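Local coordinates for protein beta-galactosidase (Trichoderma reesei, PDB 3OG2) that probably hydrolyses terminal non-reducing beta-D-galactose residues from beta-D-galactosides, as a glycoside hydrolase of family 35, at residues Y457-F462 against F472-F477; E479-V484 against G543-Y548; N499-S504 against L525-Q530; K510-S515 against R537-L542. One frame throughout, in Å; residues are numbered along the deposited sequence. Where two conformers were deposited one is given.

Contact 1. Residues Y457-F462 against F472-F477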
# COMPACT_ATOMS: atom_id res chain seq x y z
N TYR A 457 -15.53 -32.28 -1.31
CA TYR A 457 -15.72 -30.84 -1.12
C TYR A 457 -17.20 -30.55 -1.13
O TYR A 457 -17.88 -30.80 -2.15
CB TYR A 457 -14.99 -30.12 -2.26
CG TYR A 457 -15.09 -28.62 -2.16
CD1 TYR A 457 -16.17 -27.93 -2.78
CD2 TYR A 457 -14.16 -27.87 -1.44
CE1 TYR A 457 -16.29 -26.56 -2.68
CE2 TYR A 457 -14.27 -26.50 -1.36
CZ TYR A 457 -15.33 -25.85 -1.99
OH TYR A 457 -15.48 -24.49 -1.90
N PRO A 458 -17.75 -29.99 -0.06
CA PRO A 458 -19.19 -29.74 -0.05
C PRO A 458 -19.60 -28.52 -0.87
O PRO A 458 -18.99 -27.43 -0.80
CB PRO A 458 -19.50 -29.46 1.43
CG PRO A 458 -18.18 -29.16 2.05
CD PRO A 458 -17.08 -29.64 1.19
N VAL A 459 -20.63 -28.70 -1.68
CA VAL A 459 -21.22 -27.67 -2.49
C VAL A 459 -22.69 -27.59 -2.12
O VAL A 459 -23.62 -28.07 -2.80
CB VAL A 459 -21.02 -27.92 -3.99
CG1 VAL A 459 -21.55 -26.75 -4.83
CG2 VAL A 459 -19.53 -28.15 -4.31
N GLY A 460 -23.00 -27.03 -0.96
CA GLY A 460 -24.40 -27.01 -0.50
C GLY A 460 -24.85 -28.43 -0.17
O GLY A 460 -24.24 -29.19 0.59
N LYS A 461 -25.96 -28.80 -0.79
CA LYS A 461 -26.43 -30.17 -0.61
C LYS A 461 -25.65 -31.15 -1.46
O LYS A 461 -25.92 -32.34 -1.23
CB LYS A 461 -27.94 -30.18 -0.92
CG LYS A 461 -28.62 -29.45 0.24
CD LYS A 461 -30.11 -29.45 0.29
CE LYS A 461 -30.63 -28.42 1.30
NZ LYS A 461 -30.27 -28.81 2.71
N PHE A 462 -24.80 -30.75 -2.35
CA PHE A 462 -24.11 -31.64 -3.26
C PHE A 462 -22.71 -31.83 -2.73
O PHE A 462 -22.25 -31.03 -1.89
CB PHE A 462 -24.04 -31.01 -4.65
CG PHE A 462 -25.42 -30.80 -5.24
CD1 PHE A 462 -26.11 -29.62 -5.06
CD2 PHE A 462 -26.03 -31.84 -5.94
CE1 PHE A 462 -27.39 -29.45 -5.60
CE2 PHE A 462 -27.31 -31.73 -6.49
CZ PHE A 462 -27.99 -30.51 -6.29
N PHE A 472 -13.83 -21.40 -8.19
CA PHE A 472 -13.93 -19.94 -8.09
C PHE A 472 -14.97 -19.58 -7.02
O PHE A 472 -14.70 -18.83 -6.09
CB PHE A 472 -14.26 -19.33 -9.47
CG PHE A 472 -14.55 -17.86 -9.30
CD1 PHE A 472 -13.50 -16.96 -9.01
CD2 PHE A 472 -15.83 -17.36 -9.42
CE1 PHE A 472 -13.77 -15.61 -8.86
CE2 PHE A 472 -16.10 -16.00 -9.26
CZ PHE A 472 -15.06 -15.11 -9.00
N THR A 473 -16.18 -20.11 -7.14
CA THR A 473 -17.22 -19.86 -6.15
C THR A 473 -18.29 -20.92 -6.28
O THR A 473 -18.32 -21.68 -7.29
CB THR A 473 -17.83 -18.45 -6.30
OG1 THR A 473 -18.52 -18.11 -5.09
CG2 THR A 473 -18.84 -18.37 -7.45
N TRP A 474 -19.18 -20.96 -5.30
CA TRP A 474 -20.41 -21.75 -5.48
C TRP A 474 -21.44 -21.11 -4.56
O TRP A 474 -21.04 -20.47 -3.57
CB TRP A 474 -20.23 -23.23 -5.18
CG TRP A 474 -19.89 -23.51 -3.75
CD1 TRP A 474 -18.62 -23.61 -3.24
CD2 TRP A 474 -20.78 -23.70 -2.65
NE1 TRP A 474 -18.67 -23.85 -1.89
CE2 TRP A 474 -19.98 -23.90 -1.50
CE3 TRP A 474 -22.19 -23.69 -2.56
CZ2 TRP A 474 -20.57 -24.12 -0.27
CZ3 TRP A 474 -22.78 -23.90 -1.32
CH2 TRP A 474 -21.94 -24.11 -0.18
N ASN A 475 -22.73 -21.28 -4.87
CA ASN A 475 -23.74 -20.86 -3.93
C ASN A 475 -25.01 -21.64 -4.21
O ASN A 475 -25.26 -22.11 -5.31
CB ASN A 475 -24.02 -19.32 -4.02
CG ASN A 475 -24.46 -18.83 -2.66
OD1 ASN A 475 -24.92 -19.60 -1.75
ND2 ASN A 475 -24.27 -17.58 -2.37
N GLU A 476 -25.81 -21.79 -3.16
CA GLU A 476 -27.14 -22.38 -3.20
C GLU A 476 -28.14 -21.23 -3.36
O GLU A 476 -28.32 -20.46 -2.43
CB GLU A 476 -27.37 -23.17 -1.91
CG GLU A 476 -28.78 -23.79 -1.97
CD GLU A 476 -29.08 -24.81 -0.91
OE1 GLU A 476 -28.14 -25.35 -0.31
OE2 GLU A 476 -30.29 -25.05 -0.74
N PHE A 477 -28.79 -21.09 -4.49
CA PHE A 477 -29.82 -20.11 -4.78
C PHE A 477 -31.17 -20.79 -4.60
O PHE A 477 -31.29 -21.97 -4.31
CB PHE A 477 -29.65 -19.57 -6.20
CG PHE A 477 -28.32 -18.89 -6.40
CD1 PHE A 477 -28.05 -17.72 -5.74
CD2 PHE A 477 -27.32 -19.42 -7.21
CE1 PHE A 477 -26.83 -17.10 -5.89
CE2 PHE A 477 -26.11 -18.78 -7.39
CZ PHE A 477 -25.86 -17.58 -6.76
O HOH W 1 -27.31 -27.10 -2.44
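Trp474 lays one face of its indole against the backbone of Val459 and Gly460, and nearly all the close packing of this contact follows from that. Val459 CA sits over the six-membered ring, 3.9 Å from its centroid and only 7° off the ring normal, a clear CH-pi contact. Beside it, Gly460 N comes within 3.2 Å of Trp474 CZ3, while Val459 CG1 reaches back to Trp474 CB at 3.8 Å. Trp474 CG sits between the backbone N and the carbonyl carbon (chi1 64°), and the second torsion of -92° sets the plane of the ring. Tyr457 OH lies at the edge of the indole, near its plane, and takes a weak hydrogen bond from Trp474 NE1 at 3.3 Å; the same N-H also bonds to Val371 O, and Tyr457 OH to Ser372 OG, so the two groups are held mainly from outside. The other end is looser and lies toward solvent. There Lys461 NZ stays 5.1 Å from Glu476 OE1, and a water accepts from the backbone N of Lys461 at 2.7 Å and donates weakly to Glu476 OE1. Backbone bonds between Val459 and Phe462 close a two-residue type II' hairpin turn of the eight-stranded antiparallel sheet, packed here on outer strand 470-476 of the five-stranded mixed sheet, within beta-galactosidase domain 2.

Contact 2. Residues E479-V484 against G543-Y548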
# COMPACT_ATOMS: atom_id res chain seq x y z
N GLU A 479 -33.44 -21.86 -6.51
CA GLU A 479 -33.95 -22.84 -7.47
C GLU A 479 -32.85 -23.73 -8.03
O GLU A 479 -33.05 -24.75 -8.69
CB GLU A 479 -34.69 -22.04 -8.54
CG GLU A 479 -33.88 -21.08 -9.37
CD GLU A 479 -33.34 -19.82 -8.75
OE1 GLU A 479 -32.66 -19.82 -7.70
OE2 GLU A 479 -33.56 -18.72 -9.31
N LYS A 480 -31.61 -23.37 -7.80
CA LYS A 480 -30.47 -24.08 -8.32
C LYS A 480 -29.26 -23.86 -7.37
O LYS A 480 -29.23 -22.88 -6.64
CB LYS A 480 -30.04 -23.67 -9.72
CG LYS A 480 -29.79 -22.23 -10.10
CD LYS A 480 -29.18 -22.02 -11.48
CE LYS A 480 -28.99 -20.55 -11.91
NZ LYS A 480 -28.34 -20.49 -13.30
N THR A 481 -28.32 -24.77 -7.44
CA THR A 481 -26.99 -24.56 -6.85
C THR A 481 -26.02 -24.33 -7.99
O THR A 481 -26.08 -25.07 -8.97
CB THR A 481 -26.58 -25.77 -6.00
OG1 THR A 481 -27.51 -25.92 -4.91
CG2 THR A 481 -25.22 -25.62 -5.35
N VAL A 482 -25.17 -23.32 -7.88
CA VAL A 482 -24.23 -23.01 -8.95
C VAL A 482 -22.83 -23.24 -8.46
O VAL A 482 -22.50 -22.84 -7.32
CB VAL A 482 -24.42 -21.54 -9.35
CG1 VAL A 482 -23.25 -21.08 -10.20
CG2 VAL A 482 -25.73 -21.39 -10.09
N LEU A 483 -21.99 -23.87 -9.27
CA LEU A 483 -20.58 -24.09 -8.99
C LEU A 483 -19.79 -23.57 -10.20
O LEU A 483 -20.17 -23.89 -11.33
CB LEU A 483 -20.34 -25.60 -8.82
CG LEU A 483 -18.89 -26.05 -8.72
CD1 LEU A 483 -18.20 -25.48 -7.47
CD2 LEU A 483 -18.83 -27.58 -8.70
N VAL A 484 -18.77 -22.77 -9.98
CA VAL A 484 -17.92 -22.25 -11.06
C VAL A 484 -16.53 -22.82 -10.84
O VAL A 484 -15.92 -22.59 -9.77
CB VAL A 484 -17.86 -20.71 -11.05
CG1 VAL A 484 -16.99 -20.22 -12.22
CG2 VAL A 484 -19.28 -20.14 -11.10
N GLY A 543 -29.37 -32.51 -12.07
CA GLY A 543 -30.43 -32.20 -11.12
C GLY A 543 -30.55 -30.69 -11.02
O GLY A 543 -30.69 -29.98 -12.00
N SER A 544 -30.49 -30.19 -9.77
CA SER A 544 -30.56 -28.76 -9.54
C SER A 544 -29.17 -28.13 -9.38
O SER A 544 -29.10 -26.93 -9.08
CB SER A 544 -31.42 -28.40 -8.33
OG SER A 544 -30.86 -28.85 -7.12
N LEU A 545 -28.12 -28.88 -9.62
CA LEU A 545 -26.74 -28.35 -9.63
C LEU A 545 -26.35 -27.95 -11.05
O LEU A 545 -26.51 -28.71 -11.98
CB LEU A 545 -25.81 -29.45 -9.11
CG LEU A 545 -24.30 -29.07 -9.13
CD1 LEU A 545 -24.00 -27.89 -8.22
CD2 LEU A 545 -23.43 -30.25 -8.80
N VAL A 546 -25.88 -26.73 -11.22
CA VAL A 546 -25.40 -26.24 -12.52
C VAL A 546 -23.93 -25.89 -12.37
O VAL A 546 -23.59 -25.11 -11.48
CB VAL A 546 -26.19 -25.03 -12.99
CG1 VAL A 546 -25.62 -24.62 -14.34
CG2 VAL A 546 -27.68 -25.37 -13.01
N ILE A 547 -23.10 -26.53 -13.20
CA ILE A 547 -21.66 -26.28 -13.14
C ILE A 547 -21.23 -25.50 -14.38
O ILE A 547 -21.52 -25.95 -15.50
CB ILE A 547 -20.83 -27.57 -12.97
CG1 ILE A 547 -21.44 -28.50 -11.92
CG2 ILE A 547 -19.40 -27.18 -12.63
CD1 ILE A 547 -22.17 -29.73 -12.47
N TYR A 548 -20.58 -24.37 -14.12
CA TYR A 548 -20.00 -23.54 -15.17
C TYR A 548 -18.52 -23.81 -15.18
O TYR A 548 -17.85 -23.63 -14.14
CB TYR A 548 -20.27 -22.07 -14.87
CG TYR A 548 -21.72 -21.68 -14.87
CD1 TYR A 548 -22.56 -22.03 -13.80
CD2 TYR A 548 -22.31 -20.96 -15.89
CE1 TYR A 548 -23.89 -21.69 -13.77
CE2 TYR A 548 -23.67 -20.61 -15.87
CZ TYR A 548 -24.46 -20.98 -14.81
OH TYR A 548 -25.80 -20.61 -14.76
O HOH W 2 -30.04 -26.94 -5.45
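Parallel pairing joins strands 481-487 and 545-551 inside a mixed five-stranded sheet, and Thr481, Val482, Leu483 and Val484 stand beside Leu545, Val546, Ile547 and Tyr548 in matching order. Strands 470-476 and 538-542 flank the pair, each running antiparallel to its neighbour. The backbone ladder has the staggered pattern of parallel strands: Thr481 N bonds to Ser544 O and Leu483 N to Val546 O, while Thr481 O receives Val546 N at 2.8 Å and Leu483 O receives Tyr548 N at 2.9 Å. Between these bonds, CA-H groups of the paired residues point at the same carbonyl oxygens.

The two faces of the ladder differ in chemistry. On one, Leu483 and Ile547 lie side by side, pointing the same way, and Thr481 CG2 meets Leu545 CD1 at 3.9 Å; Phe462 and Leu464 of the facing sheet pack onto this side. Where the pairing begins, a water bonds to both Thr481 OG1 and Ser544 OG. On the other face, Val482 CG1 comes within 3.7 Å of Tyr548 CE1, and Lys480 passes Val546, its CD 4.0 Å from Val546 CG2. The lysine leaves the backbone with CG between N and the carbonyl carbon (chi1 52°) and is extended from there on, which carries its amine to the phenol. Asp640 holds both polar ends, by a salt bridge to the amine and a hydrogen bond to the hydroxyl, and Lys480 NZ lies near the plane of the Tyr548 ring, at its edge, donating to Tyr548 OH at 2.9 Å.

Contact 3. Residues N499-S504 against L525-Q530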
# COMPACT_ATOMS: atom_id res chain seq x y z
N ASN A 499 -24.04 -38.79 -6.31
CA ASN A 499 -25.40 -38.79 -6.89
C ASN A 499 -26.19 -37.50 -6.68
O ASN A 499 -26.63 -37.18 -5.59
CB ASN A 499 -26.19 -39.94 -6.24
CG ASN A 499 -27.60 -39.99 -6.77
OD1 ASN A 499 -28.07 -39.27 -7.66
ND2 ASN A 499 -28.29 -40.96 -6.17
N PRO A 500 -26.24 -36.72 -7.75
CA PRO A 500 -26.90 -35.41 -7.66
C PRO A 500 -28.38 -35.41 -8.00
O PRO A 500 -29.01 -34.34 -8.14
CB PRO A 500 -26.12 -34.62 -8.74
CG PRO A 500 -25.85 -35.63 -9.82
CD PRO A 500 -25.61 -36.93 -9.06
N PHE A 501 -28.98 -36.58 -8.15
CA PHE A 501 -30.32 -36.68 -8.74
C PHE A 501 -31.42 -36.93 -7.75
O PHE A 501 -32.57 -37.12 -8.15
CB PHE A 501 -30.33 -37.86 -9.76
CG PHE A 501 -29.36 -37.56 -10.88
CD1 PHE A 501 -29.50 -36.40 -11.65
CD2 PHE A 501 -28.31 -38.45 -11.09
CE1 PHE A 501 -28.58 -36.10 -12.69
CE2 PHE A 501 -27.43 -38.17 -12.12
CZ PHE A 501 -27.57 -37.03 -12.89
N GLY A 502 -31.06 -36.96 -6.47
CA GLY A 502 -32.03 -37.22 -5.42
C GLY A 502 -32.47 -38.67 -5.37
O GLY A 502 -31.67 -39.59 -5.56
N SER A 503 -33.76 -38.89 -5.11
CA SER A 503 -34.30 -40.22 -5.21
C SER A 503 -34.55 -40.58 -6.66
O SER A 503 -35.23 -41.57 -6.94
CB SER A 503 -35.64 -40.24 -4.44
OG SER A 503 -36.40 -39.09 -4.84
N SER A 504 -34.08 -39.81 -7.65
CA SER A 504 -34.52 -40.17 -9.00
C SER A 504 -33.60 -41.19 -9.67
O SER A 504 -32.39 -41.02 -9.74
CB SER A 504 -34.62 -38.97 -9.94
OG SER A 504 -34.96 -39.46 -11.23
N LEU A 525 -24.32 -43.80 -9.59
CA LEU A 525 -24.82 -42.48 -9.97
C LEU A 525 -23.87 -41.40 -9.53
O LEU A 525 -24.27 -40.24 -9.50
CB LEU A 525 -26.23 -42.18 -9.42
CG LEU A 525 -27.35 -42.96 -10.14
CD1 LEU A 525 -28.74 -42.39 -9.81
CD2 LEU A 525 -27.10 -42.95 -11.64
N THR A 526 -22.61 -41.76 -9.25
CA THR A 526 -21.59 -40.71 -9.27
C THR A 526 -21.34 -40.26 -10.71
O THR A 526 -21.08 -41.07 -11.60
CB THR A 526 -20.28 -41.23 -8.68
OG1 THR A 526 -20.54 -41.50 -7.31
CG2 THR A 526 -19.20 -40.16 -8.75
N VAL A 527 -21.42 -38.98 -10.96
CA VAL A 527 -21.26 -38.44 -12.29
C VAL A 527 -19.84 -37.92 -12.45
O VAL A 527 -19.39 -37.06 -11.66
CB VAL A 527 -22.31 -37.33 -12.51
CG1 VAL A 527 -22.14 -36.85 -13.97
CG2 VAL A 527 -23.76 -37.75 -12.24
N VAL A 528 -19.11 -38.40 -13.42
CA VAL A 528 -17.75 -37.98 -13.67
C VAL A 528 -17.69 -37.17 -14.96
O VAL A 528 -18.19 -37.61 -16.00
CB VAL A 528 -16.80 -39.20 -13.75
CG1 VAL A 528 -15.37 -38.74 -13.92
CG2 VAL A 528 -16.99 -40.10 -12.52
N LEU A 529 -17.11 -35.97 -14.83
CA LEU A 529 -17.09 -35.03 -15.95
C LEU A 529 -15.66 -34.66 -16.24
O LEU A 529 -14.94 -34.31 -15.33
CB LEU A 529 -17.86 -33.73 -15.60
CG LEU A 529 -19.36 -33.94 -15.33
CD1 LEU A 529 -19.57 -34.22 -13.81
CD2 LEU A 529 -20.23 -32.77 -15.72
N GLN A 530 -15.27 -34.74 -17.51
CA GLN A 530 -13.96 -34.33 -17.96
C GLN A 530 -14.12 -33.18 -18.95
O GLN A 530 -15.05 -33.17 -19.77
CB GLN A 530 -13.28 -35.52 -18.64
CG GLN A 530 -11.78 -35.44 -18.60
CD GLN A 530 -11.19 -36.78 -19.03
OE1 GLN A 530 -11.22 -36.96 -20.23
NE2 GLN A 530 -10.71 -37.57 -18.11
O HOH W 3 -22.87 -41.47 -5.97
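Apolar contacts between Phe501 and Pro500 on one side and Leu525 and Val527 on the other carry most of this junction. Val527 CG2 is shared: it meets Phe501 CE2 at 3.7 Å and Pro500 CD at 3.8 Å, with both side chains crossing the valine at about a right angle. Leu525 CD1 lies at the edge of the Phe501 ring, near its plane, 4.2 Å from CD2. Leu525 CB also makes a van der Waals contact with Asn499 CG at 3.7 Å, the leucine and asparagine running side by side in the same direction. Within the loop, Pro500 CG stands over the centre of the Phe501 ring.

Polar order in the loop 499-504 comes from an Asx turn followed by a type II' turn from Phe501 to Ser504. Asn499 CG is anti to its backbone N (chi1 179°), and OD1 accepts from Phe501 N at 2.9 Å, the donor standing above the carbonyl plane. The loop leaves strand 492-497, the sheet neighbour of strand 527-532, and folds back over that strand's start.

No direct hydrogen bond crosses between the segments. Asn499 CA makes a CA-H...O contact with Leu525 O at 3.2 Å, and a water accepts from Asn499 N and donates to Thr526 OG1 at 2.7 Å.

Contact 4. Residues K510-S515 against R537-L542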
# COMPACT_ATOMS: atom_id res chain seq x y z
N LYS A 510 -27.52 -33.03 -18.11
CA LYS A 510 -27.91 -32.28 -19.31
C LYS A 510 -26.79 -31.32 -19.69
O LYS A 510 -26.39 -30.50 -18.89
CB LYS A 510 -29.23 -31.53 -19.09
CG LYS A 510 -29.82 -30.92 -20.36
CD LYS A 510 -31.20 -30.30 -20.17
CE LYS A 510 -31.51 -29.26 -21.23
NZ LYS A 510 -31.13 -29.73 -22.60
N LYS A 511 -26.31 -31.42 -20.92
CA LYS A 511 -25.30 -30.51 -21.43
C LYS A 511 -26.00 -29.24 -21.88
O LYS A 511 -26.88 -29.36 -22.71
CB LYS A 511 -24.54 -31.10 -22.61
CG LYS A 511 -23.67 -32.28 -22.23
CD LYS A 511 -22.90 -32.85 -23.43
CE LYS A 511 -22.03 -33.99 -22.88
NZ LYS A 511 -21.21 -34.66 -23.90
N ILE A 512 -25.62 -28.12 -21.34
CA ILE A 512 -26.30 -26.87 -21.68
C ILE A 512 -25.48 -26.04 -22.65
O ILE A 512 -26.04 -25.49 -23.62
CB ILE A 512 -26.59 -26.06 -20.40
CG1 ILE A 512 -27.29 -26.90 -19.33
CG2 ILE A 512 -27.39 -24.79 -20.68
CD1 ILE A 512 -28.69 -27.28 -19.75
N GLU A 513 -24.18 -25.92 -22.39
CA GLU A 513 -23.27 -25.22 -23.26
C GLU A 513 -21.99 -26.04 -23.47
O GLU A 513 -21.50 -26.67 -22.52
CB GLU A 513 -22.77 -23.87 -22.67
CG GLU A 513 -23.84 -22.87 -22.35
CD GLU A 513 -23.27 -21.56 -21.84
OE1 GLU A 513 -22.03 -21.31 -21.76
OE2 GLU A 513 -24.11 -20.69 -21.49
N GLY A 514 -21.50 -25.98 -24.68
CA GLY A 514 -20.15 -26.49 -24.95
C GLY A 514 -20.16 -27.83 -25.64
O GLY A 514 -21.13 -28.59 -25.54
N SER A 515 -19.09 -28.14 -26.34
CA SER A 515 -19.07 -29.44 -27.00
C SER A 515 -17.85 -30.22 -26.59
O SER A 515 -17.48 -31.20 -27.27
CB SER A 515 -19.09 -29.30 -28.53
OG SER A 515 -18.14 -28.35 -28.94
N ARG A 537 -16.91 -21.53 -22.71
CA ARG A 537 -17.42 -22.07 -21.48
C ARG A 537 -18.20 -23.36 -21.72
O ARG A 537 -18.92 -23.51 -22.72
CB ARG A 537 -18.36 -20.99 -20.86
CG ARG A 537 -18.98 -21.46 -19.57
CD ARG A 537 -19.65 -20.34 -18.77
NE ARG A 537 -20.93 -20.02 -19.44
CZ ARG A 537 -21.66 -18.97 -19.05
NH1 ARG A 537 -21.25 -18.15 -18.05
NH2 ARG A 537 -22.80 -18.68 -19.63
N GLN A 538 -18.09 -24.32 -20.81
CA GLN A 538 -18.93 -25.49 -20.81
C GLN A 538 -19.91 -25.37 -19.62
O GLN A 538 -19.52 -24.89 -18.55
CB GLN A 538 -18.11 -26.78 -20.62
CG GLN A 538 -16.85 -26.84 -21.45
CD GLN A 538 -17.12 -26.90 -22.93
OE1 GLN A 538 -17.68 -27.93 -23.38
NE2 GLN A 538 -16.70 -25.88 -23.70
N VAL A 539 -21.14 -25.81 -19.80
CA VAL A 539 -22.10 -25.74 -18.70
C VAL A 539 -22.86 -27.05 -18.73
O VAL A 539 -23.37 -27.45 -19.77
CB VAL A 539 -23.08 -24.56 -18.83
CG1 VAL A 539 -24.07 -24.51 -17.64
CG2 VAL A 539 -22.36 -23.22 -18.93
N VAL A 540 -22.97 -27.69 -17.58
CA VAL A 540 -23.72 -28.92 -17.41
C VAL A 540 -24.65 -28.79 -16.20
O VAL A 540 -24.27 -28.24 -15.17
CB VAL A 540 -22.79 -30.15 -17.22
CG1 VAL A 540 -23.61 -31.41 -16.92
CG2 VAL A 540 -21.90 -30.32 -18.45
N GLN A 541 -25.87 -29.30 -16.36
CA GLN A 541 -26.84 -29.34 -15.28
C GLN A 541 -27.01 -30.79 -14.80
O GLN A 541 -27.25 -31.69 -15.61
CB GLN A 541 -28.19 -28.81 -15.75
CG GLN A 541 -29.20 -28.91 -14.61
CD GLN A 541 -30.52 -28.28 -14.97
OE1 GLN A 541 -30.66 -27.91 -16.14
NE2 GLN A 541 -31.45 -28.16 -14.02
N LEU A 542 -26.85 -31.01 -13.50
CA LEU A 542 -27.06 -32.29 -12.84
C LEU A 542 -28.14 -32.13 -11.79
O LEU A 542 -27.91 -31.65 -10.68
CB LEU A 542 -25.78 -32.82 -12.21
CG LEU A 542 -24.50 -32.85 -13.04
CD1 LEU A 542 -23.33 -33.30 -12.17
CD2 LEU A 542 -24.66 -33.74 -14.25
O HOH W 4 -17.16 -26.03 -26.66
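Val539 O accepts two backbone N-H groups at once, from Ile512 N at 2.8 Å and from Glu513 N at 3.1 Å. Two consecutive residues thus face one, which is a classic beta bulge, and it shifts the register of antiparallel strands 510-513 and 538-542 by one residue. Before the bulge, Lys510 and Gln541 form a hydrogen-bonded pair; after it, Val539 N returns to Glu513 O. The extra residue turns Ile512 toward the partner strand, so its CB lies 4.0 Å from Val539 CG1.

Glu513, the second residue of the bulge, reaches Arg537. Its CG is anti to the carbonyl carbon (chi1 -60°) and the chain is extended from there, crossing Val539 obliquely, with Glu513 OE1 3.4 Å from Val539 CG2. Arg537 grips the carboxylate side-on with two nitrogens: NE bonds to Glu513 OE1 at 2.9 Å, from above the carboxylate plane, and NH2 to Glu513 OE2 at 3.0 Å, on the syn side. The two planes are 35° apart, although both oxygens lie near the guanidinium plane. Where the strands end, a water accepts from Ser515 N and Gln538 NE2, while Gln538 OE1 accepts from the backbone N of Asn516.

Arg537 NH1 turns to Glu613, a second salt bridge. With two carboxylate partners, the guanidinium charge is probably well balanced, and through it the edge strand 510-513 is tied to the neighbouring sheet that contains strand 612-615.

Overall arrangement
Contact 2 is the buried core of the group, while contacts 1, 3 and 4 are only partly buried. Contacts 2 and 4 lie in one sheet: strand 545-551, paired in parallel in contact 2, is also the antiparallel neighbour of strand 538-542 in contact 4. Contact 4 holds outer strand 510-513 of that sheet and contact 1 the opposite outer strand, 470-476, reached across the layers without backbone pairing. Contact 3 belongs to the facing antiparallel sheet, and its proline and phenylalanine touch Leu542 of contact 4. Chemistry follows position: backbone ladders within the sheet, aromatic packing between layers in contact 1, apolar packing of a loop on a strand start in contact 3, and a charged pair at the edge strand.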